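PDB 4U3V: polyketide synthase PksR from Bacillus subtilis, which takes part in synthesis of the antibiotic bacillaene, this piece being its double-hotdog enoyl-isomerase domain. Local coordinates for residues T150-I155 with T175-D180. Sequence-based numbering, arbitrary orientation.
Sequences TKLHHI and THLYRD
T150 and R179 form a hydrogen-bonded antiparallel pair that joins the short strand 150-151 to the edge of strand 174-180, in what is predicted to be the C-terminal hotdog of the double-hotdog fold. T150 N donates almost straight (170°) to R179 O, and R179 N returns a bond to T150 O at 2.9 Å from above the carbonyl plane. L152 N reaches L177 O at 2.9 Å, after which the chain peels away. A water then bridges the gap, accepting from L177 N and K151 NZ and donating to L152 O. A second water links T150 OG1 with R179 O.

Apolar contacts gather round L177, whose burial suits branched aliphatic partners: L152 CD1 packs on L177 CB at 3.9 Å, and I155 CD1 meets L177 CD1. L152 CD1 also lies over one face of the R179 guanidinium, whose NH1 forms a salt bridge with E220 and a hydrogen bond to S217 O.

The side chains of K151 and Y178 extend alongside each other. With CG anti to the backbone N (chi1 -176°), the lysine's long methylene chain follows the ring, CB lying 3.6 Å from Y178 CD1. The final bend at chi4 (57°) brings NZ to the H176 ring edge and, through a weak 3.1 Å hydrogen bond, to Y178 OH.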
loop_
_atom_site.group_PDB
_atom_site.type_symbol
_atom_site.label_atom_id
_atom_site.label_comp_id
_atom_site.label_asym_id
_atom_site.label_seq_id
_atom_site.Cartn_x
_atom_site.Cartn_y
_atom_site.Cartn_z
ATOM N N THR A 150 -19.828 -13.771 1.226
ATOM C CA THR A 150 -20.405 -13.798 2.562
ATOM C C THR A 150 -19.986 -12.544 3.316
ATOM O O THR A 150 -18.788 -12.305 3.530
ATOM C CB THR A 150 -19.944 -15.042 3.353
ATOM O OG1 THR A 150 -20.328 -16.233 2.656
ATOM C CG2 THR A 150 -20.547 -15.065 4.748
ATOM N N LYS A 151 -20.969 -11.760 3.749
ATOM C CA LYS A 151 -20.700 -10.616 4.636
ATOM C C LYS A 151 -20.123 -11.047 5.977
ATOM O O LYS A 151 -20.595 -11.997 6.611
ATOM C CB LYS A 151 -21.969 -9.785 4.859
ATOM C CG LYS A 151 -21.729 -8.542 5.694
ATOM C CD LYS A 151 -23.020 -7.746 5.879
ATOM C CE LYS A 151 -22.739 -6.364 6.436
ATOM N NZ LYS A 151 -21.808 -5.640 5.534
ATOM N N LEU A 152 -19.068 -10.360 6.404
ATOM C CA LEU A 152 -18.418 -10.642 7.677
ATOM C C LEU A 152 -18.867 -9.609 8.711
ATOM O O LEU A 152 -19.262 -8.507 8.359
ATOM C CB LEU A 152 -16.889 -10.562 7.536
ATOM C CG LEU A 152 -16.354 -11.461 6.415
ATOM C CD1 LEU A 152 -14.829 -11.363 6.406
ATOM C CD2 LEU A 152 -16.784 -12.901 6.651
ATOM N N HIS A 153 -18.865 -10.018 9.967
ATOM C CA HIS A 153 -19.293 -9.174 11.078
ATOM C C HIS A 153 -18.157 -9.087 12.059
ATOM O O HIS A 153 -17.154 -9.797 11.923
ATOM C CB HIS A 153 -20.512 -9.812 11.754
ATOM C CG HIS A 153 -21.670 -10.029 10.813
ATOM N ND1 HIS A 153 -22.470 -9.019 10.410
ATOM C CD2 HIS A 153 -22.053 -11.150 10.082
ATOM C CE1 HIS A 153 -23.342 -9.479 9.496
ATOM N NE2 HIS A 153 -23.084 -10.784 9.296
ATOM N N HIS A 154 -18.290 -8.216 13.057
ATOM C CA HIS A 154 -17.190 -7.952 13.979
ATOM C C HIS A 154 -15.936 -7.599 13.215
ATOM O O HIS A 154 -14.899 -8.261 13.365
ATOM C CB HIS A 154 -16.954 -9.159 14.871
ATOM C CG HIS A 154 -18.218 -9.695 15.506
ATOM N ND1 HIS A 154 -19.042 -8.920 16.242
ATOM C CD2 HIS A 154 -18.824 -10.946 15.424
ATOM C CE1 HIS A 154 -20.113 -9.637 16.621
ATOM N NE2 HIS A 154 -19.976 -10.881 16.128
ATOM N N ILE A 155 -16.003 -6.560 12.411
ATOM C CA ILE A 155 -14.872 -6.133 11.616
ATOM C C ILE A 155 -13.587 -5.851 12.407
ATOM O O ILE A 155 -12.530 -5.927 11.850
ATOM C CB ILE A 155 -15.246 -4.934 10.741
ATOM C CG1 ILE A 155 -16.051 -5.363 9.537
ATOM C CG2 ILE A 155 -14.020 -4.226 10.256
ATOM C CD1 ILE A 155 -15.991 -6.838 9.252
ATOM N N THR A 175 -14.763 -0.513 6.631
ATOM C CA THR A 175 -16.135 -0.491 7.192
ATOM C C THR A 175 -16.963 -1.734 6.896
ATOM O O THR A 175 -17.883 -2.067 7.661
ATOM C CB THR A 175 -16.917 0.753 6.726
ATOM O OG1 THR A 175 -17.070 0.723 5.292
ATOM C CG2 THR A 175 -16.148 2.011 7.111
ATOM N N HIS A 176 -16.705 -2.376 5.760
ATOM C CA HIS A 176 -17.434 -3.605 5.418
ATOM C C HIS A 176 -16.508 -4.585 4.743
ATOM O O HIS A 176 -15.644 -4.173 3.978
ATOM C CB HIS A 176 -18.570 -3.292 4.454
ATOM C CG HIS A 176 -19.540 -2.251 4.962
ATOM N ND1 HIS A 176 -19.262 -0.933 4.944
ATOM C CD2 HIS A 176 -20.846 -2.372 5.444
ATOM C CE1 HIS A 176 -20.320 -0.243 5.416
ATOM N NE2 HIS A 176 -21.292 -1.124 5.718
ATOM N N LEU A 177 -16.745 -5.877 4.965
ATOM C CA LEU A 177 -16.014 -6.962 4.267
ATOM C C LEU A 177 -16.992 -8.029 3.779
ATOM O O LEU A 177 -17.831 -8.490 4.546
ATOM C CB LEU A 177 -15.070 -7.638 5.242
ATOM C CG LEU A 177 -13.919 -6.726 5.693
ATOM C CD1 LEU A 177 -13.178 -7.424 6.806
ATOM C CD2 LEU A 177 -12.989 -6.511 4.509
ATOM N N TYR A 178 -16.766 -8.523 2.575
ATOM C CA TYR A 178 -17.488 -9.687 2.056
ATOM C C TYR A 178 -16.459 -10.625 1.431
ATOM O O TYR A 178 -15.671 -10.193 0.603
ATOM C CB TYR A 178 -18.452 -9.242 0.973
ATOM C CG TYR A 178 -19.357 -8.112 1.414
ATOM C CD1 TYR A 178 -20.678 -8.362 1.806
ATOM C CD2 TYR A 178 -18.914 -6.793 1.365
ATOM C CE1 TYR A 178 -21.509 -7.318 2.185
ATOM C CE2 TYR A 178 -19.751 -5.738 1.696
ATOM C CZ TYR A 178 -21.038 -6.004 2.128
ATOM O OH TYR A 178 -21.861 -4.941 2.493
ATOM N N ARG A 179 -16.532 -11.910 1.748
ATOM C CA ARG A 179 -15.405 -12.816 1.525
ATOM C C ARG A 179 -15.843 -14.119 0.905
ATOM O O ARG A 179 -16.953 -14.579 1.180
ATOM C CB ARG A 179 -14.768 -13.134 2.870
ATOM C CG ARG A 179 -13.472 -13.941 2.788
ATOM C CD ARG A 179 -12.824 -14.015 4.176
ATOM N NE ARG A 179 -13.611 -14.851 5.105
ATOM C CZ ARG A 179 -13.380 -14.938 6.416
ATOM N NH1 ARG A 179 -12.347 -14.309 6.977
ATOM N NH2 ARG A 179 -14.156 -15.705 7.181
ATOM N N ASP A 180 -14.968 -14.743 0.107
ATOM C CA ASP A 180 -15.101 -16.173 -0.167
ATOM C C ASP A 180 -13.702 -16.797 -0.275
ATOM O O ASP A 180 -12.716 -16.119 0.045
ATOM C CB ASP A 180 -15.957 -16.457 -1.434
ATOM C CG ASP A 180 -15.262 -16.106 -2.736
ATOM O OD1 ASP A 180 -14.095 -15.696 -2.708
ATOM O OD2 ASP A 180 -15.879 -16.273 -3.824
HETATM O O HOH W 1 -18.739 -16.861 0.607
HETATM O O HOH W 2 -19.043 -6.108 6.814
#